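PDB 5UL3: OxsB protein from Bacillus megaterium, which catalyses the cobalamin-dependent radical S-adenosylmethionine ring contraction of dAMP to an oxetane aldehyde in the biosynthesis of oxetanocin A. Local coordinates for residues Ile392-Ala397 with Ala424-Asp429; Met419-Ala424 with Ser463-Asn468; Gln337-Leu342 with Ile379-Gly384. All blocks are in the same frame, centred on the assembly; numbering follows the deposited sequence.

How the contacts relate
All three contacts belong to the partial TIM barrel of the radical SAM domain. Contact 1 pairs strand 393-398 with the chain leaving helix 410-426, and it alone of the three has backbone hydrogen bonds between its segments. Contact 2 lies along the same helix, where apolar groups meet the turn after helix 452-464; the two share Ala424, and Phe396 of contact 1 packs on Trp420 of contact 2. Contact 3 is helix-to-helix packing in the outer layer, touching the others chiefly at Cys382. Each mixes buried and more accessible residues, but contact 1 comes nearest the cofactors, with the Phe396 side chain about 9 Å from cobalamin.

Contact 1 of 3, residues Ile392-Ala397 with Ala424-Asp429; sequences IKFDFA and ALAGAD
Phe394 and the turn Gly427-Ala428 carry this contact, by backbone and by ring. The amide N of Phe394 bonds to Gly427 O at 2.9 Å, and Phe394 O accepts the N-H of Asp429 at 2.8 Å. The result is a single bridge between Phe394 and Ala428, within the beta-alpha-beta unit of strand 393-398, helix 410-426 and strand 432-436. Gly427 closes that helix in a Schellman motif, its CA 3.4 Å from Ile392 O; a side chain there would collide with that oxygen.

From CB, the Phe394 side chain places CG between the backbone N and the carbonyl carbon (chi1 64°), and the ring passes over the turn. CD1 reaches Gly427 C; CE1 meets Ala428 N at 3.4 Å and has Ala426 O close to the ring plane; CZ touches the methyl of Ala428 at 4.1 Å. Ala428 CA sits over the centre of one ring face. The same methyl also meets CE2 of Phe396. A water accepts the N-H of Ile392 and lies 2.8 Å from Ala426 O.

Beyond the bridge, Asp395 and Asp429 lie side by side, pointing the same way, with Asp395 OD1 3.8 Å from Asp429 OD2. Each has another partner: Arg430 N bonds to Asp395 OD1, and His357 NE2 to Asp429 OD2. Lys393 NZ is 4.8 Å from Asp429 OD1, too far for a salt bridge. Two carboxylates so close would probably raise each other's proton affinity, an effect that the two bonds, and perhaps the lysine charge, should partly offset.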
loop_
_atom_site.group_PDB
_atom_site.type_symbol
_atom_site.label_atom_id
_atom_site.label_comp_id
_atom_site.label_asym_id
_atom_site.label_seq_id
_atom_site.Cartn_x
_atom_site.Cartn_y
_atom_site.Cartn_z
ATOM N N ILE A 392 -1.220 -0.301 -20.577
ATOM C CA ILE A 392 -1.658 -0.419 -19.193
ATOM C C ILE A 392 -1.599 0.955 -18.543
ATOM O O ILE A 392 -1.039 1.901 -19.089
ATOM C CB ILE A 392 -0.811 -1.420 -18.380
ATOM C CG1 ILE A 392 0.553 -0.813 -18.055
ATOM C CG2 ILE A 392 -0.669 -2.764 -19.120
ATOM C CD1 ILE A 392 1.195 -1.446 -16.830
ATOM N N LYS A 393 -2.201 1.054 -17.363
ATOM C CA LYS A 393 -1.998 2.203 -16.492
ATOM C C LYS A 393 -1.430 1.725 -15.161
ATOM O O LYS A 393 -1.727 0.612 -14.711
ATOM C CB LYS A 393 -3.301 2.964 -16.295
ATOM C CG LYS A 393 -3.807 3.514 -17.624
ATOM C CD LYS A 393 -4.844 4.590 -17.455
ATOM C CE LYS A 393 -5.095 5.311 -18.775
ATOM N NZ LYS A 393 -3.964 6.198 -19.172
ATOM N N PHE A 394 -0.587 2.548 -14.530
ATOM C CA PHE A 394 -0.076 2.130 -13.234
ATOM C C PHE A 394 0.160 3.345 -12.348
ATOM O O PHE A 394 0.471 4.439 -12.830
ATOM C CB PHE A 394 1.195 1.255 -13.370
ATOM C CG PHE A 394 2.404 1.945 -13.976
ATOM C CD1 PHE A 394 2.541 2.057 -15.352
ATOM C CD2 PHE A 394 3.445 2.405 -13.165
ATOM C CE1 PHE A 394 3.672 2.657 -15.929
ATOM C CE2 PHE A 394 4.590 3.006 -13.726
ATOM C CZ PHE A 394 4.701 3.125 -15.114
ATOM N N ASP A 395 -0.051 3.150 -11.050
ATOM C CA ASP A 395 0.147 4.179 -10.038
ATOM C C ASP A 395 1.355 3.826 -9.172
ATOM O O ASP A 395 1.602 2.653 -8.902
ATOM C CB ASP A 395 -1.083 4.295 -9.134
ATOM C CG ASP A 395 -2.358 4.711 -9.893
ATOM O OD1 ASP A 395 -2.309 4.973 -11.116
ATOM O OD2 ASP A 395 -3.413 4.742 -9.244
ATOM N N PHE A 396 2.081 4.841 -8.697
ATOM C CA PHE A 396 3.146 4.607 -7.721
ATOM C C PHE A 396 3.376 5.888 -6.934
ATOM O O PHE A 396 2.805 6.931 -7.243
ATOM C CB PHE A 396 4.441 4.119 -8.376
ATOM C CG PHE A 396 5.063 5.093 -9.363
ATOM C CD1 PHE A 396 5.976 6.042 -8.938
ATOM C CD2 PHE A 396 4.786 4.998 -10.725
ATOM C CE1 PHE A 396 6.577 6.920 -9.856
ATOM C CE2 PHE A 396 5.388 5.854 -11.646
ATOM C CZ PHE A 396 6.286 6.811 -11.213
ATOM N N ALA A 397 4.221 5.794 -5.904
ATOM C CA ALA A 397 4.547 6.921 -5.042
ATOM C C ALA A 397 6.008 7.325 -5.232
ATOM O O ALA A 397 6.852 6.500 -5.582
ATOM C CB ALA A 397 4.312 6.584 -3.569
ATOM N N ALA A 424 5.421 8.294 -18.026
ATOM C CA ALA A 424 4.155 8.738 -18.605
ATOM C C ALA A 424 3.818 7.954 -19.872
ATOM O O ALA A 424 2.674 7.510 -20.059
ATOM C CB ALA A 424 4.206 10.238 -18.896
ATOM N N LEU A 425 4.798 7.793 -20.764
ATOM C CA LEU A 425 4.563 7.053 -22.002
ATOM C C LEU A 425 4.095 5.635 -21.717
ATOM O O LEU A 425 3.240 5.098 -22.433
ATOM C CB LEU A 425 5.831 7.015 -22.856
ATOM C CG LEU A 425 6.306 8.325 -23.487
ATOM C CD1 LEU A 425 7.622 8.101 -24.214
ATOM C CD2 LEU A 425 5.253 8.840 -24.454
ATOM N N ALA A 426 4.644 5.008 -20.676
ATOM C CA ALA A 426 4.317 3.614 -20.405
ATOM C C ALA A 426 3.030 3.442 -19.607
ATOM O O ALA A 426 2.633 2.298 -19.355
ATOM C CB ALA A 426 5.474 2.943 -19.664
ATOM N N GLY A 427 2.399 4.526 -19.159
ATOM C CA GLY A 427 1.135 4.397 -18.463
ATOM C C GLY A 427 1.050 4.908 -17.041
ATOM O O GLY A 427 0.027 4.692 -16.377
ATOM N N ALA A 428 2.091 5.587 -16.552
ATOM C CA ALA A 428 2.013 6.198 -15.230
ATOM C C ALA A 428 0.792 7.110 -15.172
ATOM O O ALA A 428 0.602 7.965 -16.037
ATOM C CB ALA A 428 3.291 6.985 -14.928
ATOM N N ASP A 429 -0.048 6.897 -14.163
ATOM C CA ASP A 429 -1.377 7.504 -14.131
ATOM C C ASP A 429 -1.546 8.409 -12.921
ATOM O O ASP A 429 -1.252 9.606 -13.002
ATOM C CB ASP A 429 -2.434 6.402 -14.141
ATOM C CG ASP A 429 -3.848 6.946 -14.236
ATOM O OD1 ASP A 429 -4.025 8.074 -14.739
ATOM O OD2 ASP A 429 -4.762 6.254 -13.771
HETATM O O HOH W 1 1.410 0.723 -21.265
#

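Contact 2 of 3, residues Met419-Ala424 with Ser463-Asn468; sequences MWHYCA and SALGIN
Leu465 reaches the helix with both methyls, set between the side chains of Trp420 and His421. Its CD1 lies 3.5 Å from Trp420 CB and close to the backbone N of His421, while CD2 meets both CB and ring atom CD2 of His421, each at 4.0 Å. The His421 and Leu465 side chains cross at about a right angle; His421 CG is anti to the backbone N (chi1 -177°), and the ring's ND1 is hydrogen-bonded to Tyr510 OH.

Ile467 spans Trp420 and Ala424, one helical turn apart. Its CG1 packs on the methyl of Ala424 at 3.8 Å, and its CD1 arrives in the plane of the indole, at the CE3 edge of Trp420 (3.9 Å), the two side chains crossing nearly perpendicularly. One indole face is occupied by Met419 CE, 3.4 Å above the plane and offset toward the rim. Trp420 NE1 donates to Ser402 O, which helps to fix the rotation of the ring. Between the two aliphatic chains, Ala424 CB also rests 3.6 Å from Leu465 O.

Gly466, with positive phi, ends helix 452-464 in a Schellman motif; Leu465 before it and Ile467 after it both point toward helix 410-426. The Schellman-capped turn leading into strand 470-473 thus packs on helix 410-426, as in the outer layer of a TIM-barrel-like fold.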
loop_
_atom_site.group_PDB
_atom_site.type_symbol
_atom_site.label_atom_id
_atom_site.label_comp_id
_atom_site.label_asym_id
_atom_site.label_seq_id
_atom_site.Cartn_x
_atom_site.Cartn_y
_atom_site.Cartn_z
ATOM N N MET A 419 13.337 10.200 -17.680
ATOM C CA MET A 419 12.799 8.998 -17.044
ATOM C C MET A 419 11.317 9.162 -16.723
ATOM O O MET A 419 10.504 8.264 -16.987
ATOM C CB MET A 419 13.588 8.680 -15.765
ATOM C CG MET A 419 13.168 7.368 -15.072
ATOM S SD MET A 419 13.416 7.491 -13.280
ATOM C CE MET A 419 12.117 8.652 -12.892
ATOM N N TRP A 420 10.946 10.304 -16.141
ATOM C CA TRP A 420 9.536 10.532 -15.844
ATOM C C TRP A 420 8.695 10.557 -17.117
ATOM O O TRP A 420 7.542 10.100 -17.114
ATOM C CB TRP A 420 9.385 11.834 -15.053
ATOM C CG TRP A 420 9.633 11.642 -13.589
ATOM C CD1 TRP A 420 10.820 11.843 -12.903
ATOM C CD2 TRP A 420 8.686 11.171 -12.621
ATOM N NE1 TRP A 420 10.648 11.538 -11.570
ATOM C CE2 TRP A 420 9.349 11.125 -11.372
ATOM C CE3 TRP A 420 7.335 10.789 -12.687
ATOM C CZ2 TRP A 420 8.705 10.718 -10.202
ATOM C CZ3 TRP A 420 6.705 10.379 -11.523
ATOM C CH2 TRP A 420 7.391 10.349 -10.294
ATOM N N HIS A 421 9.251 11.075 -18.212
ATOM C CA HIS A 421 8.527 11.041 -19.480
ATOM C C HIS A 421 8.283 9.608 -19.918
ATOM O O HIS A 421 7.173 9.265 -20.342
ATOM C CB HIS A 421 9.292 11.807 -20.559
ATOM C CG HIS A 421 8.571 11.879 -21.873
ATOM N ND1 HIS A 421 9.202 11.657 -23.079
ATOM C CD2 HIS A 421 7.278 12.154 -22.170
ATOM C CE1 HIS A 421 8.328 11.784 -24.061
ATOM N NE2 HIS A 421 7.155 12.092 -23.539
ATOM N N TYR A 422 9.305 8.751 -19.809
ATOM C CA TYR A 422 9.117 7.337 -20.119
ATOM C C TYR A 422 8.045 6.719 -19.234
ATOM O O TYR A 422 7.273 5.870 -19.695
ATOM C CB TYR A 422 10.432 6.567 -19.966
ATOM C CG TYR A 422 11.215 6.477 -21.264
ATOM C CD1 TYR A 422 12.064 7.493 -21.647
ATOM C CD2 TYR A 422 11.060 5.397 -22.120
ATOM C CE1 TYR A 422 12.769 7.430 -22.834
ATOM C CE2 TYR A 422 11.761 5.320 -23.318
ATOM C CZ TYR A 422 12.616 6.345 -23.662
ATOM O OH TYR A 422 13.326 6.299 -24.839
ATOM N N CYS A 423 8.001 7.100 -17.950
ATOM C CA CYS A 423 6.926 6.613 -17.086
ATOM C C CYS A 423 5.563 7.026 -17.634
ATOM O O CYS A 423 4.638 6.211 -17.706
ATOM C CB CYS A 423 7.094 7.142 -15.669
ATOM S SG CYS A 423 8.462 6.367 -14.795
ATOM N N ALA A 424 5.421 8.294 -18.026
ATOM C CA ALA A 424 4.155 8.738 -18.605
ATOM C C ALA A 424 3.818 7.954 -19.872
ATOM O O ALA A 424 2.674 7.510 -20.059
ATOM C CB ALA A 424 4.206 10.238 -18.896
ATOM N N SER A 463 3.409 17.211 -13.660
ATOM C CA SER A 463 2.114 17.527 -14.273
ATOM C C SER A 463 2.266 17.890 -15.749
ATOM O O SER A 463 1.407 17.519 -16.566
ATOM C CB SER A 463 1.408 18.638 -13.494
ATOM O OG SER A 463 2.134 19.854 -13.501
ATOM N N ALA A 464 3.370 18.550 -16.126
ATOM C CA ALA A 464 3.591 18.882 -17.529
ATOM C C ALA A 464 3.701 17.642 -18.405
ATOM O O ALA A 464 3.447 17.728 -19.611
ATOM C CB ALA A 464 4.849 19.760 -17.684
ATOM N N LEU A 465 4.077 16.493 -17.837
ATOM C CA LEU A 465 4.132 15.260 -18.609
ATOM C C LEU A 465 2.780 14.564 -18.732
ATOM O O LEU A 465 2.721 13.479 -19.316
ATOM C CB LEU A 465 5.143 14.306 -17.980
ATOM C CG LEU A 465 6.565 14.866 -17.936
ATOM C CD1 LEU A 465 7.464 13.962 -17.093
ATOM C CD2 LEU A 465 7.114 14.985 -19.348
ATOM N N GLY A 466 1.709 15.145 -18.200
ATOM C CA GLY A 466 0.384 14.540 -18.318
ATOM C C GLY A 466 0.061 13.497 -17.269
ATOM O O GLY A 466 -0.965 12.812 -17.383
ATOM N N ILE A 467 0.911 13.339 -16.269
ATOM C CA ILE A 467 0.655 12.429 -15.163
ATOM C C ILE A 467 -0.294 13.122 -14.199
ATOM O O ILE A 467 -0.193 14.330 -13.974
ATOM C CB ILE A 467 1.994 12.028 -14.500
ATOM C CG1 ILE A 467 2.796 11.150 -15.458
ATOM C CG2 ILE A 467 1.779 11.314 -13.179
ATOM C CD1 ILE A 467 4.290 10.982 -15.106
ATOM N N ASN A 468 -1.186 12.348 -13.529
ATOM C CA ASN A 468 -2.313 12.869 -12.714
ATOM C C ASN A 468 -2.041 12.776 -11.199
ATOM O O ASN A 468 -2.405 11.793 -10.550
ATOM C CB ASN A 468 -3.588 12.112 -13.099
ATOM C CG ASN A 468 -4.829 12.497 -12.261
ATOM O OD1 ASN A 468 -4.831 13.465 -11.501
ATOM N ND2 ASN A 468 -5.904 11.720 -12.425
#

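Contact 3 of 3, residues Gln337-Leu342 with Ile379-Gly384; sequences QTLKQL and IDICEG
Two neighbouring helices in the outer layer of the partial TIM barrel, 335-351 and 374-386, pack here; in the chain, helix 335-351 precedes strand 357-360 and helix 374-386 follows it. Their short segments run in roughly the same direction, 36° apart, with a closest axis approach of 9.9 Å. The contact is formed by few groups and is almost wholly apolar.

Leu339 and Ile381 make up most of it. CG of Leu339 is anti to its carbonyl carbon (chi1 -69°). At the end of the side chain, CD2 lies 3.5 Å from the backbone O of Ile381 and 4.3 Å from the CG2 of that residue.

Beside it, Thr338 turns its methyl, anti to its own backbone N, onto Ile381. The two side chains cross at about a right angle, and CG2 of Thr338 lies against both branches of Ile381, 3.9 Å from CD1 and 4.0 Å from CG2. The threonine hydroxyl is engaged away from this interface, OG1 being hydrogen-bonded to Ser334 O, just before the helix. Thr338 also touches Thr309 of strand 305-311, so this residue joins the helix pair to the barrel sheet. Cys382 points away from helix 335-351 and meets helix 410-426 instead.

Lacking a side chain, Gly384 lets the leucine come down onto the helix backbone: a CB at this position would run into CD1 of Leu339, which lies 3.8 Å from Gly384 CA.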
loop_
_atom_site.group_PDB
_atom_site.type_symbol
_atom_site.label_atom_id
_atom_site.label_comp_id
_atom_site.label_asym_id
_atom_site.label_seq_id
_atom_site.Cartn_x
_atom_site.Cartn_y
_atom_site.Cartn_z
ATOM N N GLN A 337 12.656 -9.530 -14.161
ATOM C CA GLN A 337 11.665 -10.089 -13.255
ATOM C C GLN A 337 10.448 -9.179 -13.117
ATOM O O GLN A 337 9.306 -9.656 -13.109
ATOM C CB GLN A 337 12.314 -10.332 -11.896
ATOM C CG GLN A 337 11.415 -10.984 -10.912
ATOM C CD GLN A 337 11.051 -12.409 -11.305
ATOM O OE1 GLN A 337 10.075 -12.962 -10.804
ATOM N NE2 GLN A 337 11.845 -13.014 -12.188
ATOM N N THR A 338 10.681 -7.874 -12.957
ATOM C CA THR A 338 9.592 -6.892 -12.950
ATOM C C THR A 338 8.675 -7.098 -14.163
ATOM O O THR A 338 7.447 -7.138 -14.033
ATOM C CB THR A 338 10.164 -5.467 -12.930
ATOM O OG1 THR A 338 10.930 -5.279 -11.732
ATOM C CG2 THR A 338 9.031 -4.413 -12.937
ATOM N N LEU A 339 9.264 -7.252 -15.348
ATOM C CA LEU A 339 8.446 -7.382 -16.554
ATOM C C LEU A 339 7.722 -8.720 -16.589
ATOM O O LEU A 339 6.568 -8.799 -17.044
ATOM C CB LEU A 339 9.324 -7.191 -17.794
ATOM C CG LEU A 339 9.842 -5.755 -17.978
ATOM C CD1 LEU A 339 10.881 -5.638 -19.098
ATOM C CD2 LEU A 339 8.674 -4.785 -18.203
ATOM N N LYS A 340 8.375 -9.784 -16.105
ATOM C CA LYS A 340 7.718 -11.086 -16.031
ATOM C C LYS A 340 6.541 -11.051 -15.064
ATOM O O LYS A 340 5.441 -11.527 -15.381
ATOM C CB LYS A 340 8.710 -12.168 -15.594
ATOM C CG LYS A 340 7.975 -13.453 -15.154
ATOM C CD LYS A 340 8.886 -14.418 -14.426
ATOM C CE LYS A 340 8.197 -15.745 -14.125
ATOM N NZ LYS A 340 7.029 -15.628 -13.189
ATOM N N GLN A 341 6.755 -10.499 -13.866
ATOM C CA GLN A 341 5.681 -10.483 -12.881
ATOM C C GLN A 341 4.525 -9.604 -13.348
ATOM O O GLN A 341 3.355 -9.937 -13.129
ATOM C CB GLN A 341 6.217 -10.011 -11.520
ATOM C CG GLN A 341 7.210 -11.045 -10.929
ATOM C CD GLN A 341 7.528 -10.810 -9.467
ATOM O OE1 GLN A 341 6.734 -10.225 -8.725
ATOM N NE2 GLN A 341 8.695 -11.285 -9.040
ATOM N N LEU A 342 4.832 -8.475 -13.989
ATOM C CA LEU A 342 3.760 -7.642 -14.538
ATOM C C LEU A 342 2.977 -8.409 -15.598
ATOM O O LEU A 342 1.735 -8.377 -15.619
ATOM C CB LEU A 342 4.344 -6.348 -15.117
ATOM C CG LEU A 342 4.791 -5.284 -14.088
ATOM C CD1 LEU A 342 5.654 -4.244 -14.788
ATOM C CD2 LEU A 342 3.585 -4.623 -13.375
ATOM N N ILE A 379 13.666 3.335 -17.024
ATOM C CA ILE A 379 13.481 3.486 -18.463
ATOM C C ILE A 379 13.414 2.122 -19.138
ATOM O O ILE A 379 12.570 1.897 -20.013
ATOM C CB ILE A 379 14.587 4.382 -19.056
ATOM C CG1 ILE A 379 14.344 5.833 -18.609
ATOM C CG2 ILE A 379 14.599 4.264 -20.578
ATOM C CD1 ILE A 379 15.518 6.774 -18.861
ATOM N N ASP A 380 14.244 1.166 -18.692
ATOM C CA ASP A 380 14.187 -0.197 -19.237
ATOM C C ASP A 380 12.852 -0.891 -18.932
ATOM O O ASP A 380 12.304 -1.604 -19.785
ATOM C CB ASP A 380 15.351 -1.034 -18.689
ATOM C CG ASP A 380 16.709 -0.582 -19.230
ATOM O OD1 ASP A 380 16.738 0.342 -20.067
ATOM O OD2 ASP A 380 17.745 -1.144 -18.808
ATOM N N ILE A 381 12.328 -0.731 -17.712
ATOM C CA ILE A 381 11.003 -1.278 -17.411
ATOM C C ILE A 381 9.953 -0.646 -18.324
ATOM O O ILE A 381 9.109 -1.345 -18.914
ATOM C CB ILE A 381 10.670 -1.074 -15.922
ATOM C CG1 ILE A 381 11.594 -1.934 -15.053
ATOM C CG2 ILE A 381 9.179 -1.420 -15.642
ATOM C CD1 ILE A 381 11.619 -1.529 -13.582
ATOM N N CYS A 382 10.011 0.678 -18.479
ATOM C CA CYS A 382 9.063 1.376 -19.338
ATOM C C CYS A 382 9.176 0.903 -20.780
ATOM O O CYS A 382 8.159 0.720 -21.455
ATOM C CB CYS A 382 9.290 2.882 -19.252
ATOM S SG CYS A 382 8.792 3.585 -17.667
ATOM N N GLU A 383 10.406 0.709 -21.269
ATOM C CA GLU A 383 10.587 0.206 -22.627
ATOM C C GLU A 383 9.973 -1.176 -22.777
ATOM O O GLU A 383 9.383 -1.487 -23.814
ATOM C CB GLU A 383 12.073 0.175 -22.996
ATOM C CG GLU A 383 12.635 1.556 -23.314
ATOM C CD GLU A 383 14.073 1.527 -23.829
ATOM O OE1 GLU A 383 14.867 0.656 -23.403
ATOM O OE2 GLU A 383 14.405 2.386 -24.670
ATOM N N GLY A 384 10.090 -2.008 -21.739
ATOM C CA GLY A 384 9.447 -3.313 -21.764
ATOM C C GLY A 384 7.933 -3.223 -21.816
ATOM O O GLY A 384 7.282 -3.976 -22.544
#